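Local coordinates for phenylacetaldehyde dehydrogenase (Burkholderia cenocepacia, PDB 4O5H), which probably catalyses the NAD+-dependent oxidation of phenylacetaldehyde to phenylacetate, as a member of the aldehyde dehydrogenase family, at residues A[209-214]-A[238-243]; A[48-53]-A[117-122]; A[180-185]-A[205-210]. All blocks are in the same frame, centred on the assembly; numbering follows the deposited sequence. Where two conformers were deposited one is given.

Contact 1. Residues A[209-214]-A[238-243]; sequences PAEDTP and TGYGHT. With NA (sodium ion), chain I; EDO (1,2-ethanediol), chain G.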
ATOM      1  N   PRO A 209      13.815  11.208  13.171  1.00 12.16           N
ATOM      2  CA  PRO A 209      14.120  12.390  12.344  1.00 12.42           C
ATOM      3  C   PRO A 209      15.433  12.218  11.568  1.00 11.82           C
ATOM      4  O   PRO A 209      16.280  11.400  11.917  1.00 11.40           O
ATOM      5  CB  PRO A 209      14.244  13.532  13.369  1.00 12.48           C
ATOM      6  CG  PRO A 209      14.199  12.907  14.691  1.00 12.85           C
ATOM      7  CD  PRO A 209      13.817  11.488  14.601  1.00 12.61           C
ATOM      8  N   ALA A 210      15.592  13.000  10.524  1.00 12.10           N
ATOM      9  CA  ALA A 210      16.791  12.928   9.724  1.00 11.98           C
ATOM     10  C   ALA A 210      18.020  13.221  10.603  1.00 12.42           C
ATOM     11  O   ALA A 210      17.961  14.089  11.477  1.00 11.85           O
ATOM     12  CB  ALA A 210      16.693  13.930   8.583  1.00 12.10           C
ATOM     13  N   GLU A 211      19.153  12.554  10.324  1.00 13.10           N
ATOM     14  CA  GLU A 211      20.410  12.862  11.053  1.00 14.48           C
ATOM     15  C   GLU A 211      20.827  14.329  10.922  1.00 13.56           C
ATOM     16  O   GLU A 211      21.377  14.878  11.861  1.00 13.09           O
ATOM     17  CB  GLU A 211      21.583  11.999  10.593  1.00 17.09           C
ATOM     18  CG  GLU A 211      21.937  12.231   9.133  1.00 19.38           C
ATOM     19  CD  GLU A 211      22.513  10.993   8.437  1.00 23.92           C
ATOM     20  OE1 GLU A 211      21.746  10.027   8.080  1.00 26.01           O
ATOM     21  OE2 GLU A 211      23.752  11.021   8.238  1.00 23.37           O
ATOM     22  N   ASP A 212      20.541  14.959   9.766  1.00 12.53           N
ATOM     23  CA  ASP A 212      20.894  16.392   9.565  1.00 12.58           C
ATOM     24  C   ASP A 212      20.008  17.432  10.307  1.00 11.98           C
ATOM     25  O   ASP A 212      20.440  18.564  10.468  1.00 12.12           O
ATOM     26  CB  ASP A 212      20.925  16.743   8.088  1.00 12.56           C
ATOM     27  CG  ASP A 212      22.089  16.078   7.367  1.00 13.25           C
ATOM     28  OD1 ASP A 212      23.226  16.195   7.826  1.00 13.64           O
ATOM     29  OD2 ASP A 212      21.833  15.367   6.388  1.00 13.26           O
ATOM     30  N   THR A 213      18.822  17.038  10.759  1.00 11.21           N
ATOM     31  CA  THR A 213      17.848  17.988  11.366  1.00 10.87           C
ATOM     32  C   THR A 213      17.024  17.363  12.504  1.00 10.64           C
ATOM     33  O   THR A 213      15.805  17.135  12.366  1.00 10.51           O
ATOM     34  CB  THR A 213      16.865  18.503  10.309  1.00 10.73           C
ATOM     35  OG1 THR A 213      16.234  17.397   9.644  1.00 10.36           O
ATOM     36  CG2 THR A 213      17.583  19.365   9.235  1.00 11.06           C
ATOM     37  N   PRO A 214      17.681  17.053  13.631  1.00 10.65           N
ATOM     38  CA  PRO A 214      16.985  16.375  14.738  1.00 10.39           C
ATOM     39  C   PRO A 214      16.277  17.304  15.713  1.00 10.32           C
ATOM     40  O   PRO A 214      15.422  16.852  16.469  1.00 10.18           O
ATOM     41  CB  PRO A 214      18.113  15.704  15.475  1.00 10.62           C
ATOM     42  CG  PRO A 214      19.269  16.659  15.293  1.00 11.10           C
ATOM     43  CD  PRO A 214      19.132  17.181  13.885  1.00 10.90           C
ATOM     44  N   THR A 238      17.157   9.469  17.590  1.00 11.89           N
ATOM     45  CA  THR A 238      17.998  10.284  16.682  1.00 12.13           C
ATOM     46  C   THR A 238      19.187   9.442  16.281  1.00 12.92           C
ATOM     47  O   THR A 238      19.555   8.530  17.011  1.00 12.67           O
ATOM     48  CB  THR A 238      18.483  11.561  17.360  1.00 12.21           C
ATOM     49  OG1 THR A 238      19.018  11.263  18.679  1.00 11.94           O
ATOM     50  CG2 THR A 238      17.333  12.553  17.497  1.00 11.96           C
ATOM     51  N   GLY A 239      19.721   9.692  15.087  1.00 13.58           N
ATOM     52  CA  GLY A 239      20.884   8.934  14.592  1.00 14.51           C
ATOM     53  C   GLY A 239      20.941   8.815  13.095  1.00 15.18           C
ATOM     54  O   GLY A 239      20.163   9.469  12.398  1.00 14.87           O
ATOM     55  N   TYR A 240      21.800   7.922  12.594  1.00 16.61           N
ATOM     56  CA  TYR A 240      21.986   7.767  11.167  1.00 17.32           C
ATOM     57  C   TYR A 240      20.930   6.902  10.533  1.00 16.98           C
ATOM     58  O   TYR A 240      20.442   5.939  11.138  1.00 16.53           O
ATOM     59  CB  TYR A 240      23.356   7.167  10.870  1.00 19.13           C
ATOM     60  CG  TYR A 240      24.483   8.042  11.302  1.00 21.69           C
ATOM     61  CD1 TYR A 240      24.709   9.232  10.646  1.00 23.34           C
ATOM     62  CD2 TYR A 240      25.335   7.690  12.370  1.00 23.62           C
ATOM     63  CE1 TYR A 240      25.741  10.065  11.025  1.00 24.87           C
ATOM     64  CE2 TYR A 240      26.374   8.530  12.753  1.00 25.18           C
ATOM     65  CZ  TYR A 240      26.557   9.702  12.078  1.00 25.78           C
ATOM     66  OH  TYR A 240      27.555  10.565  12.432  1.00 30.80           O
ATOM     67  N   GLY A 241      20.590   7.253   9.304  1.00 16.77           N
ATOM     68  CA  GLY A 241      19.696   6.459   8.466  1.00 17.18           C
ATOM     69  C   GLY A 241      20.167   5.026   8.298  1.00 17.41           C
ATOM     70  O   GLY A 241      19.374   4.115   8.406  1.00 16.87           O
ATOM     71  N   HIS A 242      21.460   4.841   8.061  1.00 18.31           N
ATOM     72  CA  HIS A 242      22.004   3.515   7.787  1.00 18.83           C
ATOM     73  C   HIS A 242      22.050   2.611   9.015  1.00 17.70           C
ATOM     74  O   HIS A 242      22.181   1.404   8.872  1.00 17.91           O
ATOM     75  CB  HIS A 242      23.397   3.580   7.142  1.00 20.36           C
ATOM     76  CG  HIS A 242      24.399   4.385   7.905  1.00 21.95           C
ATOM     77  ND1 HIS A 242      24.950   3.964   9.100  1.00 23.69           N
ATOM     78  CD2 HIS A 242      24.986   5.570   7.620  1.00 22.73           C
ATOM     79  CE1 HIS A 242      25.807   4.872   9.533  1.00 22.94           C
ATOM     80  NE2 HIS A 242      25.851   5.853   8.648  1.00 23.06           N
ATOM     81  N   THR A 243      21.879   3.173  10.210  1.00 16.74           N
ATOM     82  CA  THR A 243      21.884   2.373  11.415  0.61 16.33           C
ATOM     83  C   THR A 243      20.527   2.421  12.127  1.00 15.47           C
ATOM     84  O   THR A 243      19.801   1.420  12.127  1.00 14.90           O
ATOM     85  CB  THR A 243      23.043   2.830  12.300  0.61 16.94           C
ATOM     86  OG1 THR A 243      24.255   2.740  11.528  0.61 17.43           O
ATOM     87  CG2 THR A 243      23.159   1.954  13.507  0.61 17.14           C
TER
HETATM   88 NA    NA I 605      21.296  20.587  10.953  1.00 15.28          NA
HETATM   89  C1  EDO G 603      16.977   4.026   6.247  1.00 33.45           C
HETATM   90  O1  EDO G 603      18.323   3.610   5.989  1.00 36.46           O
HETATM   91  C2  EDO G 603      16.783   5.410   6.890  1.00 33.79           C
HETATM   92  O2  EDO G 603      16.685   6.562   5.999  1.00 33.80           O
HETATM   93  O   HOH W   1      18.290  11.955  13.828  1.00  9.41           O
HETATM   94  O   HOH W   2      23.136  19.127  11.500  1.00 11.05           O
HETATM   95  O   HOH W   3      22.482  20.968   8.938  1.00 19.36           O

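Contact 2. Residues A[48-53]-A[117-122]; sequences LDVVNP and SLDNGK. With NA (sodium ion), chain I.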
ATOM      1  N   LEU A  48      25.929  12.671  17.912  1.00 19.96           N
ATOM      2  CA  LEU A  48      26.303  13.326  16.662  1.00 21.06           C
ATOM      3  C   LEU A  48      26.075  14.815  16.697  1.00 19.01           C
ATOM      4  O   LEU A  48      25.235  15.317  17.416  1.00 17.67           O
ATOM      5  CB  LEU A  48      25.640  12.657  15.478  1.00 23.59           C
ATOM      6  CG  LEU A  48      24.148  12.687  15.466  1.00 24.75           C
ATOM      7  CD1 LEU A  48      23.678  13.958  14.803  1.00 27.22           C
ATOM      8  CD2 LEU A  48      23.665  11.505  14.676  1.00 26.63           C
ATOM      9  N   ASP A  49      26.906  15.523  15.945  1.00 18.13           N
ATOM     10  CA  ASP A  49      26.858  16.970  15.863  1.00 17.68           C
ATOM     11  C   ASP A  49      25.687  17.486  15.067  1.00 16.14           C
ATOM     12  O   ASP A  49      25.350  16.948  14.048  1.00 16.32           O
ATOM     13  CB  ASP A  49      28.115  17.507  15.196  1.00 18.36           C
ATOM     14  CG  ASP A  49      29.346  17.336  16.044  1.00 19.65           C
ATOM     15  OD1 ASP A  49      29.269  17.130  17.281  1.00 19.77           O
ATOM     16  OD2 ASP A  49      30.419  17.434  15.443  1.00 21.08           O
ATOM     17  N   VAL A  50      25.118  18.578  15.550  1.00 15.30           N
ATOM     18  CA  VAL A  50      24.157  19.343  14.807  1.00 14.44           C
ATOM     19  C   VAL A  50      24.830  20.626  14.342  1.00 14.28           C
ATOM     20  O   VAL A  50      25.381  21.372  15.144  1.00 14.14           O
ATOM     21  CB  VAL A  50      22.946  19.687  15.664  1.00 14.32           C
ATOM     22  CG1 VAL A  50      21.885  20.347  14.823  1.00 14.32           C
ATOM     23  CG2 VAL A  50      22.401  18.415  16.279  1.00 14.44           C
ATOM     24  N   VAL A  51      24.766  20.855  13.041  1.00 13.52           N
ATOM     25  CA  VAL A  51      25.480  21.913  12.359  1.00 13.85           C
ATOM     26  C   VAL A  51      24.512  22.962  11.797  1.00 13.44           C
ATOM     27  O   VAL A  51      23.449  22.630  11.272  1.00 13.13           O
ATOM     28  CB  VAL A  51      26.298  21.318  11.220  1.00 14.43           C
ATOM     29  CG1 VAL A  51      26.889  22.407  10.313  1.00 15.01           C
ATOM     30  CG2 VAL A  51      27.431  20.444  11.763  1.00 15.04           C
ATOM     31  N   ASN A  52      24.842  24.226  12.009  1.00 13.53           N
ATOM     32  CA  ASN A  52      24.097  25.341  11.405  1.00 13.40           C
ATOM     33  C   ASN A  52      24.627  25.523  10.003  1.00 13.61           C
ATOM     34  O   ASN A  52      25.777  25.937   9.810  1.00 14.32           O
ATOM     35  CB  ASN A  52      24.327  26.622  12.177  1.00 13.76           C
ATOM     36  CG  ASN A  52      23.616  27.801  11.580  1.00 14.08           C
ATOM     37  OD1 ASN A  52      23.127  27.782  10.427  1.00 14.20           O
ATOM     38  ND2 ASN A  52      23.538  28.859  12.354  1.00 14.46           N
ATOM     39  N   PRO A  53      23.805  25.217   9.004  1.00 13.34           N
ATOM     40  CA  PRO A  53      24.319  25.279   7.619  1.00 13.98           C
ATOM     41  C   PRO A  53      24.648  26.667   7.080  1.00 14.56           C
ATOM     42  O   PRO A  53      25.256  26.778   6.028  1.00 15.26           O
ATOM     43  CB  PRO A  53      23.186  24.646   6.806  1.00 13.91           C
ATOM     44  CG  PRO A  53      21.959  24.940   7.601  1.00 13.31           C
ATOM     45  CD  PRO A  53      22.383  24.859   9.047  1.00 12.85           C
ATOM     46  N   SER A 117      15.097  27.097  11.526  1.00 12.54           N
ATOM     47  CA  SER A 117      15.968  27.895  10.658  1.00 12.96           C
ATOM     48  C   SER A 117      17.447  27.610  10.964  1.00 12.93           C
ATOM     49  O   SER A 117      18.261  27.478  10.040  1.00 12.91           O
ATOM     50  CB  SER A 117      15.665  29.380  10.852  1.00 13.11           C
ATOM     51  OG  SER A 117      16.471  30.169  10.034  1.00 13.55           O
ATOM     52  N   LEU A 118      17.790  27.508  12.244  1.00 12.66           N
ATOM     53  CA  LEU A 118      19.179  27.244  12.608  1.00 12.86           C
ATOM     54  C   LEU A 118      19.647  25.849  12.191  1.00 12.80           C
ATOM     55  O   LEU A 118      20.815  25.652  11.866  1.00 13.12           O
ATOM     56  CB  LEU A 118      19.400  27.434  14.116  1.00 12.94           C
ATOM     57  CG  LEU A 118      19.221  28.865  14.613  1.00 13.25           C
ATOM     58  CD1 LEU A 118      19.183  28.933  16.136  1.00 13.33           C
ATOM     59  CD2 LEU A 118      20.324  29.760  14.072  1.00 13.48           C
ATOM     60  N   ASP A 119      18.766  24.876  12.285  1.00 12.52           N
ATOM     61  CA  ASP A 119      19.122  23.464  12.102  1.00 12.63           C
ATOM     62  C   ASP A 119      19.067  23.108  10.633  1.00 12.21           C
ATOM     63  O   ASP A 119      19.962  22.437  10.123  1.00 12.42           O
ATOM     64  CB  ASP A 119      18.143  22.615  12.938  1.00 12.54           C
ATOM     65  CG  ASP A 119      18.537  21.166  13.052  1.00 13.11           C
ATOM     66  OD1 ASP A 119      19.664  20.785  12.621  1.00 13.69           O
ATOM     67  OD2 ASP A 119      17.690  20.368  13.564  1.00 12.53           O
ATOM     68  N   ASN A 120      18.020  23.539   9.965  1.00 11.96           N
ATOM     69  CA  ASN A 120      17.761  23.200   8.534  1.00 11.91           C
ATOM     70  C   ASN A 120      18.347  24.231   7.569  1.00 12.08           C
ATOM     71  O   ASN A 120      18.817  23.867   6.476  1.00 12.30           O
ATOM     72  CB  ASN A 120      16.253  23.026   8.296  1.00 11.71           C
ATOM     73  CG  ASN A 120      15.853  23.216   6.850  1.00 11.69           C
ATOM     74  OD1 ASN A 120      15.820  24.318   6.357  1.00 11.95           O
ATOM     75  ND2 ASN A 120      15.553  22.129   6.168  1.00 11.70           N
ATOM     76  N   GLY A 121      18.314  25.497   7.962  1.00 12.00           N
ATOM     77  CA  GLY A 121      18.877  26.582   7.152  1.00 12.33           C
ATOM     78  C   GLY A 121      17.864  27.508   6.462  1.00 12.36           C
ATOM     79  O   GLY A 121      18.231  28.615   6.031  1.00 12.76           O
ATOM     80  N   LYS A 122      16.611  27.072   6.356  1.00 12.05           N
ATOM     81  CA  LYS A 122      15.597  27.841   5.678  1.00 12.16           C
ATOM     82  C   LYS A 122      15.289  29.198   6.361  1.00 12.59           C
ATOM     83  O   LYS A 122      15.525  29.384   7.548  1.00 12.38           O
ATOM     84  CB  LYS A 122      14.308  27.046   5.513  1.00 11.62           C
ATOM     85  CG  LYS A 122      13.560  26.742   6.817  1.00 11.26           C
ATOM     86  CD  LYS A 122      12.281  25.972   6.504  1.00 10.91           C
ATOM     87  CE  LYS A 122      12.607  24.551   6.089  1.00 10.71           C
ATOM     88  NZ  LYS A 122      11.435  23.884   5.429  1.00 10.66           N
TER
HETATM   89 NA    NA I 605      21.296  20.587  10.953  1.00 15.28          NA
HETATM   90  O   HOH W   2      23.136  19.127  11.500  1.00 11.05           O
HETATM   91  O   HOH W   4      20.568  28.603   9.700  1.00 17.65           O
HETATM   92  O   HOH W   3      22.482  20.968   8.938  1.00 19.36           O

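Contact 3. Residues A[180-185]-A[205-210]; sequences AIIPWN and VVLKPA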
ATOM      1  N   ALA A 180       8.121   5.777  11.668  1.00 10.52           N
ATOM      2  CA  ALA A 180       8.102   6.923  10.756  1.00 10.77           C
ATOM      3  C   ALA A 180       9.508   7.482  10.581  1.00 11.49           C
ATOM      4  O   ALA A 180      10.175   7.818  11.575  1.00 11.36           O
ATOM      5  CB  ALA A 180       7.193   8.005  11.305  1.00 10.61           C
ATOM      6  N   ILE A 181       9.953   7.563   9.331  1.00 12.03           N
ATOM      7  CA  ILE A 181      11.294   8.006   8.998  1.00 12.55           C
ATOM      8  C   ILE A 181      11.100   9.176   8.086  1.00 13.30           C
ATOM      9  O   ILE A 181      10.460   9.074   7.042  1.00 13.02           O
ATOM     10  CB  ILE A 181      12.090   6.919   8.259  1.00 12.47           C
ATOM     11  CG1 ILE A 181      12.323   5.735   9.199  1.00 12.36           C
ATOM     12  CG2 ILE A 181      13.431   7.473   7.733  1.00 12.15           C
ATOM     13  CD1 ILE A 181      12.887   4.510   8.505  1.00 12.50           C
ATOM     14  N   ILE A 182      11.695  10.296   8.456  1.00 14.48           N
ATOM     15  CA  ILE A 182      11.492  11.504   7.705  1.00 15.06           C
ATOM     16  C   ILE A 182      12.753  12.239   7.287  1.00 14.41           C
ATOM     17  O   ILE A 182      13.826  12.089   7.889  1.00 14.00           O
ATOM     18  CB  ILE A 182      10.606  12.451   8.482  1.00 16.75           C
ATOM     19  CG1 ILE A 182      11.184  12.739   9.823  1.00 17.06           C
ATOM     20  CG2 ILE A 182       9.192  11.873   8.601  1.00 17.80           C
ATOM     21  CD1 ILE A 182      10.483  13.904  10.427  1.00 18.10           C
ATOM     22  N   PRO A 183      12.627  13.014   6.206  1.00 13.82           N
ATOM     23  CA  PRO A 183      13.772  13.712   5.650  1.00 13.81           C
ATOM     24  C   PRO A 183      14.025  15.031   6.362  1.00 12.93           C
ATOM     25  O   PRO A 183      13.331  15.392   7.302  1.00 12.80           O
ATOM     26  CB  PRO A 183      13.367  13.906   4.184  1.00 13.98           C
ATOM     27  CG  PRO A 183      11.928  14.123   4.262  1.00 14.09           C
ATOM     28  CD  PRO A 183      11.423  13.327   5.454  1.00 14.32           C
ATOM     29  N   TRP A 184      15.052  15.720   5.906  1.00 12.68           N
ATOM     30  CA  TRP A 184      15.568  16.891   6.551  1.00 12.47           C
ATOM     31  C   TRP A 184      15.046  18.188   5.989  1.00 12.25           C
ATOM     32  O   TRP A 184      15.376  19.258   6.516  1.00 12.01           O
ATOM     33  CB  TRP A 184      17.103  16.890   6.461  1.00 12.80           C
ATOM     34  CG  TRP A 184      17.632  16.548   5.080  1.00 12.95           C
ATOM     35  CD1 TRP A 184      18.119  15.335   4.680  1.00 13.04           C
ATOM     36  CD2 TRP A 184      17.724  17.411   3.941  1.00 12.93           C
ATOM     37  NE1 TRP A 184      18.516  15.395   3.363  1.00 13.02           N
ATOM     38  CE2 TRP A 184      18.311  16.666   2.896  1.00 12.90           C
ATOM     39  CE3 TRP A 184      17.416  18.739   3.717  1.00 12.99           C
ATOM     40  CZ2 TRP A 184      18.513  17.188   1.642  1.00 13.26           C
ATOM     41  CZ3 TRP A 184      17.639  19.278   2.446  1.00 13.25           C
ATOM     42  CH2 TRP A 184      18.207  18.517   1.435  1.00 13.26           C
ATOM     43  N   ASN A 185      14.234  18.138   4.926  1.00 11.87           N
ATOM     44  CA  ASN A 185      13.900  19.379   4.190  1.00 11.92           C
ATOM     45  C   ASN A 185      12.761  20.201   4.825  1.00 11.49           C
ATOM     46  O   ASN A 185      12.725  21.410   4.657  1.00 11.21           O
ATOM     47  CB  ASN A 185      13.639  19.133   2.691  1.00 12.04           C
ATOM     48  CG  ASN A 185      12.480  18.177   2.412  1.00 12.41           C
ATOM     49  OD1 ASN A 185      12.192  17.270   3.207  1.00 12.93           O
ATOM     50  ND2 ASN A 185      11.854  18.339   1.266  1.00 11.91           N
ATOM     51  N   VAL A 205       3.798   5.416  17.871  1.00 10.32           N
ATOM     52  CA  VAL A 205       4.761   5.843  16.873  1.00 10.48           C
ATOM     53  C   VAL A 205       6.174   5.840  17.409  1.00 10.31           C
ATOM     54  O   VAL A 205       6.420   6.306  18.518  1.00 10.36           O
ATOM     55  CB  VAL A 205       4.518   7.316  16.437  1.00 11.10           C
ATOM     56  CG1 VAL A 205       5.393   7.699  15.241  1.00 11.66           C
ATOM     57  CG2 VAL A 205       3.100   7.549  16.010  1.00 11.50           C
ATOM     58  N   VAL A 206       7.104   5.324  16.612  1.00 10.09           N
ATOM     59  CA  VAL A 206       8.513   5.587  16.770  1.00 10.03           C
ATOM     60  C   VAL A 206       8.940   6.482  15.595  1.00 10.13           C
ATOM     61  O   VAL A 206       8.900   6.063  14.436  1.00  9.78           O
ATOM     62  CB  VAL A 206       9.345   4.305  16.789  1.00 10.06           C
ATOM     63  CG1 VAL A 206      10.817   4.628  16.982  1.00 10.05           C
ATOM     64  CG2 VAL A 206       8.851   3.369  17.885  1.00 10.23           C
ATOM     65  N   LEU A 207       9.378   7.692  15.915  1.00 10.49           N
ATOM     66  CA  LEU A 207       9.827   8.658  14.913  1.00 11.19           C
ATOM     67  C   LEU A 207      11.352   8.735  14.855  1.00 11.43           C
ATOM     68  O   LEU A 207      12.004   8.829  15.898  1.00 11.52           O
ATOM     69  CB  LEU A 207       9.316  10.059  15.251  1.00 11.57           C
ATOM     70  CG  LEU A 207       9.734  11.143  14.235  1.00 11.77           C
ATOM     71  CD1 LEU A 207       8.991  10.961  12.921  1.00 12.26           C
ATOM     72  CD2 LEU A 207       9.494  12.528  14.765  1.00 11.88           C
ATOM     73  N   LYS A 208      11.906   8.644  13.649  1.00 11.66           N
ATOM     74  CA  LYS A 208      13.340   8.822  13.416  1.00 12.45           C
ATOM     75  C   LYS A 208      13.528  10.083  12.554  1.00 12.11           C
ATOM     76  O   LYS A 208      13.417  10.035  11.349  1.00 12.24           O
ATOM     77  CB  LYS A 208      13.943   7.624  12.688  1.00 13.33           C
ATOM     78  CG  LYS A 208      15.386   7.274  13.081  1.00 14.29           C
ATOM     79  CD  LYS A 208      16.458   8.312  12.857  1.00 15.03           C
ATOM     80  CE  LYS A 208      16.996   8.150  11.450  1.00 15.43           C
ATOM     81  NZ  LYS A 208      17.789   9.290  10.981  1.00 15.01           N
ATOM     82  N   PRO A 209      13.815  11.208  13.171  1.00 12.16           N
ATOM     83  CA  PRO A 209      14.120  12.390  12.344  1.00 12.42           C
ATOM     84  C   PRO A 209      15.433  12.218  11.568  1.00 11.82           C
ATOM     85  O   PRO A 209      16.280  11.400  11.917  1.00 11.40           O
ATOM     86  CB  PRO A 209      14.244  13.532  13.369  1.00 12.48           C
ATOM     87  CG  PRO A 209      14.199  12.907  14.691  1.00 12.85           C
ATOM     88  CD  PRO A 209      13.817  11.488  14.601  1.00 12.61           C
ATOM     89  N   ALA A 210      15.592  13.000  10.524  1.00 12.10           N
ATOM     90  CA  ALA A 210      16.791  12.928   9.724  1.00 11.98           C
ATOM     91  C   ALA A 210      18.020  13.221  10.603  1.00 12.42           C
ATOM     92  O   ALA A 210      17.961  14.089  11.477  1.00 11.85           O
ATOM     93  CB  ALA A 210      16.693  13.930   8.583  1.00 12.10           C
TER
HETATM   94  O   HOH W   5      15.124   9.891   9.218  1.00 32.83           O
HETATM   95  O   HOH W   6      13.940  15.329  10.198  1.00  8.44           O

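Contact 1. Residues A[209-214]-A[238-243]
E211 reaches across to Y240 and G241, joining the turn that follows strand 204-208 to the start of helix 241-250 in the Rossmann-type domain of the aldehyde dehydrogenase fold. Both lie at the C-terminal ends of sheet strands, where relatives in this family bind the dinucleotide; the same is probable here, though no cofactor is present.

The polar bond is carried by a carboxylate at a helix start. G241 N gives its hydrogen to E211 OE1 over 3.2 Å and almost straight (178°), arriving from above the carboxylate plane. Y240 is the N-cap, so OE1 takes an N-H of the first turn, where the positive end of the helix dipole would probably favour the anion. E211 CG lies between its backbone N and carbonyl carbon (chi1 63°), and a bend at chi2 turns the acid toward this turn. OE2 meets the edge of the Y240 ring at CD1, 3.1 Å away, with carboxylate and ring planes 74° apart. G239 O lies 3.4 Å from E211 CB.

Apolar contact is slighter: P214 CB and, farther off, P209 CG approach T238 CG2, whose OG1 is bonded to P63 O.

A water links the two loops, donating to P209 O (2.8 Å) and accepting from G239 N (3.0 Å). The type I turn from A210 to T213, of which E211 is part, presents D212 O to a sodium ion at 2.2 Å.

Contact 2. Residues A[48-53]-A[117-122]
V50 CG1 and D119 CG both stand anti to their own backbone N (chi1 -173° and -169°), and these two torsions bring the valine methyl against the carboxylate: CG1 touches OD1 at 3.2 Å, the two side chains crossing at about a right angle. The same rotation carries D119 OD1 back to the sodium ion at 2.3 Å, while its carbonyl O binds the ion at 2.4 Å, so D119 grips it by main chain and side chain. V51 O comes from the strand as a longer ligand at 3.0 Å; D212 O and two waters complete six ligands. One of those waters also accepts from V51 N. D119 OD2 turns elsewhere and accepts from L215 N.

The site thus lies where strand 47-52 of the small two-stranded sheet passes the C-terminal end of helix 109-120. The last carbonyl oxygens of a helix point onward past its end, and their partial negative charge would favour a cation, here at D119 O. The chain leaves the helix at G121 with positive phi, and N120 OD1 accepts from K122 N in an Asx turn.

Beside the metal the contact is made largely by carbon against carbonyl oxygen. N52 CA directs its hydrogen at L118 O (3.3 Å, 151° at the hydrogen), and the amide ND2 lies 3.8 Å from L118 CD2. P53 is laid over the helix end, with CD by L118 O and CG over G121 CA at 3.5 Å. Another water donates to N52 OD1 and S117 O; N52 OD1 also accepts from A54 N.

Contact 3. Residues A[180-185]-A[205-210]
A180 and I181 run parallel to L207 and K208, paired A180 with L207 and I181 with K208, and the main chains are tied by A180 N to V206 O (2.9 Å), K208 N to A180 O (2.8 Å) and a weak third bond from I182 N to K208 O.

On the face holding A180 and L207 the packing is apolar. L207 CD1 lies against A180 CB at 3.8 Å and also meets the methyl end of I182, the isoleucine and leucine chains crossing at about a right angle. I182 CG1 sits between its backbone N and carbonyl carbon (chi1 56°), which sets it beside P209 CA at 3.9 Å. V205 CG1 reaches A180 CB more loosely.

The face of I181 and K208 is different. Only the near part of the lysine packs here, CB against I181 CG1 at 4.3 Å; bends at chi2 and chi3 then carry NZ round to P209 O (2.8 Å) and to G239 O. Past the strand ends W184 CB abuts A210 CB at 3.7 Å, while the indole leads off and meets F416 at about 90°.

Beyond the strands the chains stay close, but I182 O and A210 N, 3.3 Å apart, meet at too poor an angle to bond. Two waters link the chains here: one donates to I182 O and K208 O and accepts a weak bond from K208 NZ, the other donates to P183 O and accepts from A210 N.

This is the strand pair of a beta-alpha-beta crossover, strand 166-181, helix 187-201, strand 204-208, in the Rossmann-type sheet. Helix 187-201 packs on A180, I182 and V205; helix 67-82 lies against V206, and strand 256-260 flanks I181.

Contacts 2 and 3 are buried, contact 1 only partly so, and contact 3 lies nearest the centre of the chain. Contacts 1 and 3 share P209 and A210: strand 204-208 is held inside by regular sheet bonds and apolar side chains in contact 3, and the loop it runs into is held in contact 1 by one carboxylate bond and a water. The lysine of contact 3 reaches into contact 1. Contacts 1 and 2 meet at the sodium ion. In contact 2, at a helix end, the polar link between the segments is metal ligation, aided by a water; its N120 and K122 side chains reach the 180-185 segment of contact 3.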